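Local coordinates for protein HNH endonuclease (Geobacter metallireducens, PDB 4H9D) that probably acts as a manganese-dependent nicking endonuclease of the HNH family, cutting one strand of duplex DNA, and carries a four-cysteine zinc site, at residues Leu50-Val56 with Gly67-Cys73; Glu75-Arg79 with Trp88-Leu92. Residues are numbered along the deposited sequence.

Contact 1. Residues Leu50-Val56 with Gly67-Cys73; sequences LTMDHLV and GNVVPAC. With ZN (zinc ion), chain D.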
ATOM      1  N   LEU A  50     -15.977  14.460   8.269  1.00 63.50           N
ATOM      2  CA  LEU A  50     -16.538  13.140   7.989  1.00 58.74           C
ATOM      3  C   LEU A  50     -16.619  12.885   6.489  1.00 57.10           C
ATOM      4  O   LEU A  50     -16.720  13.820   5.694  1.00 60.02           O
ATOM      5  CB  LEU A  50     -17.939  13.009   8.576  1.00 42.63           C
ATOM      6  CG  LEU A  50     -18.076  13.155  10.082  1.00 43.24           C
ATOM      7  CD1 LEU A  50     -19.494  12.766  10.458  1.00 42.51           C
ATOM      8  CD2 LEU A  50     -17.062  12.281  10.803  1.00 35.13           C
ATOM      9  N   THR A  51     -16.571  11.612   6.112  1.00 43.09           N
ATOM     10  CA  THR A  51     -16.669  11.207   4.714  1.00 46.44           C
ATOM     11  C   THR A  51     -17.675  10.078   4.634  1.00 42.39           C
ATOM     12  O   THR A  51     -18.050   9.493   5.647  1.00 46.54           O
ATOM     13  CB  THR A  51     -15.338  10.681   4.169  1.00 66.69           C
ATOM     14  OG1 THR A  51     -14.277  11.548   4.590  1.00 76.43           O
ATOM     15  CG2 THR A  51     -15.373  10.648   2.642  1.00 65.45           C
HETATM   16  N   MSE A  52     -18.127   9.776   3.432  1.00 57.30           N
HETATM   17  CA  MSE A  52     -19.074   8.698   3.277  1.00 55.06           C
HETATM   18  C   MSE A  52     -18.311   7.419   3.020  1.00 53.92           C
HETATM   19  O   MSE A  52     -17.418   7.383   2.173  1.00 60.27           O
HETATM   20  CB  MSE A  52     -19.994   8.964   2.109  1.00 57.86           C
HETATM   21  CG  MSE A  52     -20.923   7.824   1.838  1.00 59.05           C
HETATM   22 SE   MSE A  52     -22.113   8.281   0.414  1.00 81.22          SE
HETATM   23  CE  MSE A  52     -20.828   8.263  -1.008  1.00 71.81           C
ATOM     24  N   ASP A  53     -18.639   6.372   3.762  1.00 49.55           N
ATOM     25  CA  ASP A  53     -17.972   5.101   3.547  1.00 48.24           C
ATOM     26  C   ASP A  53     -19.008   4.018   3.343  1.00 47.96           C
ATOM     27  O   ASP A  53     -20.122   4.100   3.864  1.00 50.81           O
ATOM     28  CB  ASP A  53     -17.066   4.752   4.729  1.00 60.65           C
ATOM     29  CG  ASP A  53     -16.226   3.505   4.480  1.00 65.45           C
ATOM     30  OD1 ASP A  53     -15.847   3.247   3.314  1.00 72.78           O
ATOM     31  OD2 ASP A  53     -15.926   2.789   5.459  1.00 68.11           O
ATOM     32  N   HIS A  54     -18.657   3.025   2.535  1.00 40.89           N
ATOM     33  CA  HIS A  54     -19.554   1.902   2.296  1.00 43.39           C
ATOM     34  C   HIS A  54     -19.048   0.766   3.162  1.00 46.26           C
ATOM     35  O   HIS A  54     -17.879   0.388   3.072  1.00 54.96           O
ATOM     36  CB  HIS A  54     -19.519   1.467   0.845  1.00 36.73           C
ATOM     37  CG  HIS A  54     -19.961   2.518  -0.119  1.00 40.08           C
ATOM     38  ND1 HIS A  54     -19.165   3.585  -0.471  1.00 41.74           N
ATOM     39  CD2 HIS A  54     -21.101   2.641  -0.836  1.00 37.04           C
ATOM     40  CE1 HIS A  54     -19.795   4.320  -1.370  1.00 39.54           C
ATOM     41  NE2 HIS A  54     -20.972   3.767  -1.608  1.00 38.41           N
ATOM     42  N   LEU A  55     -19.917   0.245   4.019  1.00 49.80           N
ATOM     43  CA  LEU A  55     -19.540  -0.857   4.888  1.00 48.16           C
ATOM     44  C   LEU A  55     -18.967  -1.924   3.977  1.00 50.36           C
ATOM     45  O   LEU A  55     -17.839  -2.382   4.158  1.00 54.27           O
ATOM     46  CB  LEU A  55     -20.770  -1.383   5.612  1.00 41.16           C
ATOM     47  CG  LEU A  55     -21.284  -0.473   6.714  1.00 39.00           C
ATOM     48  CD1 LEU A  55     -22.597  -1.006   7.210  1.00 38.51           C
ATOM     49  CD2 LEU A  55     -20.259  -0.407   7.831  1.00 37.41           C
ATOM     50  N   VAL A  56     -19.770  -2.285   2.983  1.00 49.18           N
ATOM     51  CA  VAL A  56     -19.409  -3.250   1.960  1.00 54.72           C
ATOM     52  C   VAL A  56     -18.918  -2.437   0.769  1.00 52.34           C
ATOM     53  O   VAL A  56     -19.709  -1.783   0.097  1.00 53.48           O
ATOM     54  CB  VAL A  56     -20.630  -4.043   1.528  1.00 41.98           C
ATOM     55  CG1 VAL A  56     -20.280  -4.931   0.367  1.00 44.03           C
ATOM     56  CG2 VAL A  56     -21.143  -4.842   2.695  1.00 34.14           C
ATOM     57  N   GLY A  67     -28.511   1.871   3.809  1.00 48.80           N
ATOM     58  CA  GLY A  67     -28.077   0.726   4.594  1.00 51.08           C
ATOM     59  C   GLY A  67     -26.583   0.416   4.561  1.00 54.56           C
ATOM     60  O   GLY A  67     -25.977   0.117   5.593  1.00 60.93           O
ATOM     61  N   ASN A  68     -25.980   0.495   3.382  1.00 44.39           N
ATOM     62  CA  ASN A  68     -24.567   0.192   3.226  1.00 44.56           C
ATOM     63  C   ASN A  68     -23.680   1.446   3.324  1.00 45.10           C
ATOM     64  O   ASN A  68     -22.454   1.374   3.342  1.00 50.86           O
ATOM     65  CB  ASN A  68     -24.377  -0.529   1.882  1.00 31.88           C
ATOM     66  CG  ASN A  68     -22.978  -1.028   1.679  1.00 38.46           C
ATOM     67  OD1 ASN A  68     -22.381  -1.631   2.578  1.00 46.55           O
ATOM     68  ND2 ASN A  68     -22.438  -0.794   0.485  1.00 41.87           N
ATOM     69  N   VAL A  69     -24.314   2.601   3.394  1.00 44.42           N
ATOM     70  CA  VAL A  69     -23.581   3.849   3.496  1.00 47.49           C
ATOM     71  C   VAL A  69     -23.528   4.249   4.964  1.00 51.49           C
ATOM     72  O   VAL A  69     -24.473   4.007   5.718  1.00 57.45           O
ATOM     73  CB  VAL A  69     -24.251   4.926   2.619  1.00 42.47           C
ATOM     74  CG1 VAL A  69     -24.083   6.284   3.219  1.00 44.36           C
ATOM     75  CG2 VAL A  69     -23.631   4.890   1.229  1.00 36.88           C
ATOM     76  N   VAL A  70     -22.417   4.857   5.359  1.00 40.11           N
ATOM     77  CA  VAL A  70     -22.198   5.239   6.744  1.00 35.84           C
ATOM     78  C   VAL A  70     -21.163   6.382   6.846  1.00 35.51           C
ATOM     79  O   VAL A  70     -20.248   6.477   6.014  1.00 38.76           O
ATOM     80  CB  VAL A  70     -21.701   4.002   7.493  1.00 28.52           C
ATOM     81  CG1 VAL A  70     -20.223   4.108   7.774  1.00 31.39           C
ATOM     82  CG2 VAL A  70     -22.492   3.805   8.736  1.00 25.97           C
ATOM     83  N   PRO A  71     -21.283   7.260   7.868  1.00 42.83           N
ATOM     84  CA  PRO A  71     -20.348   8.386   8.053  1.00 44.51           C
ATOM     85  C   PRO A  71     -19.082   7.932   8.758  1.00 51.65           C
ATOM     86  O   PRO A  71     -19.160   7.217   9.747  1.00 48.46           O
ATOM     87  CB  PRO A  71     -21.122   9.369   8.942  1.00 46.13           C
ATOM     88  CG  PRO A  71     -22.511   8.749   9.126  1.00 41.43           C
ATOM     89  CD  PRO A  71     -22.302   7.271   8.925  1.00 42.06           C
ATOM     90  N   ALA A  72     -17.919   8.344   8.270  1.00 51.36           N
ATOM     91  CA  ALA A  72     -16.678   7.948   8.922  1.00 46.79           C
ATOM     92  C   ALA A  72     -15.667   9.090   8.937  1.00 50.00           C
ATOM     93  O   ALA A  72     -15.642   9.918   8.026  1.00 55.54           O
ATOM     94  CB  ALA A  72     -16.091   6.741   8.224  1.00 29.67           C
ATOM     95  N   CYS A  73     -14.844   9.135   9.984  1.00 46.14           N
ATOM     96  CA  CYS A  73     -13.810  10.165  10.123  1.00 49.12           C
ATOM     97  C   CYS A  73     -12.576   9.754   9.319  1.00 55.07           C
ATOM     98  O   CYS A  73     -12.399   8.583   8.981  1.00 50.31           O
ATOM     99  CB  CYS A  73     -13.419  10.349  11.591  1.00 49.62           C
ATOM    100  SG  CYS A  73     -12.342   9.043  12.268  1.00 58.38           S
TER
HETATM  101 ZN    ZN D 201     -13.654   7.237  13.472  1.00 51.95          ZN
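The two strands of the ββα-metal (His-Me finger) fold meet here as an antiparallel hairpin, with strand 50-54 running against strand 69-73. N68, at the loop end of the hairpin, has more surface buried than any other residue of the pair. Its side chain embraces the turn that follows strand 50-54: V56 N donates to N68 OD1 at 2.7 Å and N68 ND2 donates to V56 O at 2.9 Å, a closed two-bond clamp, while the backbone bond from L55 N to N68 O (2.9 Å) continues the sheet pairing. N68 ND2 also bonds to the carbonyl of K63, so the amide fixes two parts of the loop at once. H54 and N68 probably correspond to the first histidine and central asparagine of the HNH motif, and the clamping is consistent with the role of that asparagine in relatives. The imidazole of H54 bonds to S64 through NE2.

V70 and A72, with L55, come next. V70 pairs with D53 through two backbone bonds, A72 with T51 through two more, and their side chains lie on the same face as D53. That face meets helix 74-82, where N77 and K80 touch D53, whose OD2 is held by Y40. On the reverse face M52 (selenomethionine in the crystal), V69 and P71 turn toward helices 10-24 and 27-34. C73 follows as the N-cap residue of the next helix and a zinc ligand, with SG 2.5 Å from ZN. Within the hairpin, M52 CG packs on V69 CG1 at 3.8 Å.

Contact 2. Residues Glu75-Arg79 with Trp88-Leu92; sequences ECNNR and WEEYL. With ZN (zinc ion), chain D.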
ATOM      1  N   GLU A  75      -9.304   9.119   9.844  1.00 67.03           N
ATOM      2  CA  GLU A  75      -8.542   7.982  10.360  1.00 65.75           C
ATOM      3  C   GLU A  75      -9.204   6.612  10.192  1.00 61.15           C
ATOM      4  O   GLU A  75      -8.581   5.663   9.705  1.00 61.57           O
ATOM      5  CB  GLU A  75      -8.233   8.230  11.832  1.00 94.03           C
ATOM      6  CG  GLU A  75      -7.326   7.211  12.480  1.00103.57           C
ATOM      7  CD  GLU A  75      -7.022   7.561  13.925  1.00115.41           C
ATOM      8  OE1 GLU A  75      -6.484   8.665  14.162  1.00117.75           O
ATOM      9  OE2 GLU A  75      -7.322   6.742  14.824  1.00119.45           O
ATOM     10  N   CYS A  76     -10.461   6.507  10.608  1.00 57.71           N
ATOM     11  CA  CYS A  76     -11.201   5.254  10.502  1.00 58.23           C
ATOM     12  C   CYS A  76     -11.416   4.847   9.051  1.00 53.56           C
ATOM     13  O   CYS A  76     -11.294   3.670   8.698  1.00 52.06           O
ATOM     14  CB  CYS A  76     -12.570   5.366  11.189  1.00 58.41           C
ATOM     15  SG  CYS A  76     -12.582   4.991  12.962  1.00 56.94           S
ATOM     16  N   ASN A  77     -11.739   5.816   8.204  1.00 55.72           N
ATOM     17  CA  ASN A  77     -11.994   5.498   6.811  1.00 54.39           C
ATOM     18  C   ASN A  77     -10.824   4.830   6.102  1.00 55.40           C
ATOM     19  O   ASN A  77     -11.038   3.913   5.302  1.00 59.58           O
ATOM     20  CB  ASN A  77     -12.411   6.746   6.044  1.00 52.84           C
ATOM     21  CG  ASN A  77     -12.755   6.441   4.612  1.00 53.94           C
ATOM     22  OD1 ASN A  77     -13.595   5.581   4.332  1.00 55.93           O
ATOM     23  ND2 ASN A  77     -12.102   7.133   3.690  1.00 54.05           N
ATOM     24  N   ASN A  78      -9.598   5.284   6.381  1.00 54.65           N
ATOM     25  CA  ASN A  78      -8.399   4.716   5.755  1.00 59.31           C
ATOM     26  C   ASN A  78      -7.998   3.404   6.405  1.00 59.55           C
ATOM     27  O   ASN A  78      -7.845   2.386   5.731  1.00 60.35           O
ATOM     28  CB  ASN A  78      -7.232   5.688   5.865  1.00 62.92           C
ATOM     29  CG  ASN A  78      -7.545   7.026   5.246  1.00 68.19           C
ATOM     30  OD1 ASN A  78      -7.777   7.123   4.039  1.00 65.61           O
ATOM     31  ND2 ASN A  78      -7.568   8.069   6.068  1.00 71.05           N
ATOM     32  N   ARG A  79      -7.817   3.447   7.723  1.00 53.46           N
ATOM     33  CA  ARG A  79      -7.439   2.278   8.494  1.00 52.31           C
ATOM     34  C   ARG A  79      -8.307   1.075   8.178  1.00 50.24           C
ATOM     35  O   ARG A  79      -7.849  -0.059   8.267  1.00 50.28           O
ATOM     36  CB  ARG A  79      -7.526   2.583   9.986  1.00 52.44           C
ATOM     37  CG  ARG A  79      -6.303   3.267  10.545  1.00 58.09           C
ATOM     38  CD  ARG A  79      -6.592   3.918  11.888  1.00 63.96           C
ATOM     39  NE  ARG A  79      -5.389   4.483  12.495  1.00 70.62           N
ATOM     40  CZ  ARG A  79      -4.429   3.753  13.059  1.00 78.72           C
ATOM     41  NH1 ARG A  79      -4.535   2.428  13.095  1.00 80.48           N
ATOM     42  NH2 ARG A  79      -3.357   4.342  13.579  1.00 84.43           N
ATOM     43  N   TRP A  88      -7.796  -4.466  12.342  1.00 72.55           N
ATOM     44  CA  TRP A  88      -8.942  -3.578  12.454  1.00 69.68           C
ATOM     45  C   TRP A  88      -9.654  -3.840  13.767  1.00 71.79           C
ATOM     46  O   TRP A  88      -9.803  -2.930  14.587  1.00 68.21           O
ATOM     47  CB  TRP A  88      -9.895  -3.796  11.280  1.00 51.36           C
ATOM     48  CG  TRP A  88     -11.148  -2.964  11.341  1.00 54.82           C
ATOM     49  CD1 TRP A  88     -12.424  -3.420  11.482  1.00 52.96           C
ATOM     50  CD2 TRP A  88     -11.243  -1.535  11.258  1.00 55.65           C
ATOM     51  NE1 TRP A  88     -13.310  -2.366  11.492  1.00 53.80           N
ATOM     52  CE2 TRP A  88     -12.609  -1.199  11.357  1.00 52.28           C
ATOM     53  CE3 TRP A  88     -10.306  -0.507  11.109  1.00 53.91           C
ATOM     54  CZ2 TRP A  88     -13.057   0.118  11.314  1.00 49.15           C
ATOM     55  CZ3 TRP A  88     -10.755   0.798  11.067  1.00 51.67           C
ATOM     56  CH2 TRP A  88     -12.116   1.099  11.170  1.00 46.38           C
ATOM     57  N   GLU A  89     -10.091  -5.080  13.973  1.00 80.88           N
ATOM     58  CA  GLU A  89     -10.775  -5.442  15.209  1.00 81.01           C
ATOM     59  C   GLU A  89     -10.021  -4.838  16.381  1.00 78.81           C
ATOM     60  O   GLU A  89     -10.554  -4.019  17.121  1.00 81.22           O
ATOM     61  CB  GLU A  89     -10.831  -6.961  15.373  1.00112.32           C
ATOM     62  CG  GLU A  89     -12.212  -7.567  15.176  1.00122.19           C
ATOM     63  CD  GLU A  89     -12.690  -7.507  13.736  1.00129.19           C
ATOM     64  OE1 GLU A  89     -12.760  -6.395  13.175  1.00131.35           O
ATOM     65  OE2 GLU A  89     -13.002  -8.576  13.166  1.00132.51           O
ATOM     66  N   GLU A  90      -8.767  -5.245  16.527  1.00 62.85           N
ATOM     67  CA  GLU A  90      -7.909  -4.755  17.598  1.00 69.10           C
ATOM     68  C   GLU A  90      -7.884  -3.228  17.634  1.00 68.80           C
ATOM     69  O   GLU A  90      -7.869  -2.627  18.713  1.00 72.59           O
ATOM     70  CB  GLU A  90      -6.485  -5.296  17.427  1.00 95.53           C
ATOM     71  CG  GLU A  90      -6.403  -6.822  17.389  1.00104.22           C
ATOM     72  CD  GLU A  90      -4.970  -7.345  17.451  1.00114.51           C
ATOM     73  OE1 GLU A  90      -4.133  -6.891  16.637  1.00114.78           O
ATOM     74  OE2 GLU A  90      -4.684  -8.211  18.310  1.00120.01           O
ATOM     75  N   TYR A  91      -7.870  -2.604  16.456  1.00 56.46           N
ATOM     76  CA  TYR A  91      -7.875  -1.141  16.371  1.00 55.37           C
ATOM     77  C   TYR A  91      -9.156  -0.630  17.045  1.00 54.36           C
ATOM     78  O   TYR A  91      -9.121   0.310  17.853  1.00 53.01           O
ATOM     79  CB  TYR A  91      -7.843  -0.688  14.910  1.00 45.51           C
ATOM     80  CG  TYR A  91      -8.186   0.771  14.717  1.00 46.92           C
ATOM     81  CD1 TYR A  91      -7.305   1.782  15.126  1.00 44.51           C
ATOM     82  CD2 TYR A  91      -9.413   1.148  14.154  1.00 44.10           C
ATOM     83  CE1 TYR A  91      -7.642   3.142  14.980  1.00 42.25           C
ATOM     84  CE2 TYR A  91      -9.761   2.494  14.006  1.00 40.47           C
ATOM     85  CZ  TYR A  91      -8.871   3.485  14.424  1.00 45.63           C
ATOM     86  OH  TYR A  91      -9.237   4.814  14.322  1.00 56.09           O
ATOM     87  N   LEU A  92     -10.283  -1.260  16.707  1.00 73.55           N
ATOM     88  CA  LEU A  92     -11.564  -0.886  17.290  1.00 75.73           C
ATOM     89  C   LEU A  92     -11.514  -1.188  18.773  1.00 80.55           C
ATOM     90  O   LEU A  92     -11.594  -0.282  19.606  1.00 80.53           O
ATOM     91  CB  LEU A  92     -12.702  -1.674  16.644  1.00 61.87           C
ATOM     92  CG  LEU A  92     -13.006  -1.282  15.199  1.00 59.48           C
ATOM     93  CD1 LEU A  92     -14.191  -2.103  14.671  1.00 56.54           C
ATOM     94  CD2 LEU A  92     -13.303   0.225  15.145  1.00 59.01           C
TER
HETATM   95 ZN    ZN D 201     -13.654   7.237  13.472  1.00 51.95          ZN
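A tyrosine reaches from one helix to the zinc-bearing side of another: the hydroxyl of Y91 donates to E75 OE2 at 2.8 Å, and Y91 OH lies 3.6 Å from C76 SG, itself 2.5 Å from ZN. The helices pair as an antiparallel helical hairpin, 75-79 and 88-92 running at 160° to one another, but their axes come no nearer than 11.6 Å. Long side chains therefore fill the gap, and the buried surface is modest at 276 Å².

Y91 contributes the largest share, 90 Å². R79 lies across one face of its ring, with R79 CD 3.4 Å from Y91 CE1 and 3.8 Å from the ring centroid, a CH-pi contact. E75 OE2 and C76 SG approach the ring at its edge, so C76 makes an in-plane sulfur-aromatic contact. W88, one turn earlier, supplies the second aromatic wedge: its six-membered ring slips beside helix 74-82, with W88 CZ3 3.8 Å from R79 CB and W88 CH2 4.3 Å from C76 CB. Y40 meets the W88 ring edge-to-face and also touches C76, joining the interface to the four-cysteine zinc site, whose remaining ligands are C38, C41 and C73. The C-terminal helix is thus packed directly against the metal-bound end of helix 74-82.

E75 also faces R79 in a long salt bridge (R79 NE to E75 OE2, 3.8 Å) in which no N-H points at the oxygen. The carboxylate thus accepts a hydrogen bond from the tyrosine hydroxyl while attracting the arginine by charge, and a zinc-bound sulfur borders the same polar cluster.

Past helices 10-24 and 27-34 and the cysteines C38 and C41, the chain enters contact 1, which closes the ten-residue loop between L50-V56 and G67-C73. From C73 it passes almost at once into helix 74-82, where contact 2 opens and closes the eight residues separating E75-R79 from W88-L92. The contacts stand in series, neither nested nor crossed, with centres about 13 Å apart. They meet where A72 CB lies 4.3 Å from N77 CB, setting the helix on the hairpin. Zinc joins them again through C73 and C76, so hairpin, helix 74-82 and C-terminal helix 85-92 share one metal-centred corner with the C38-C41 loop.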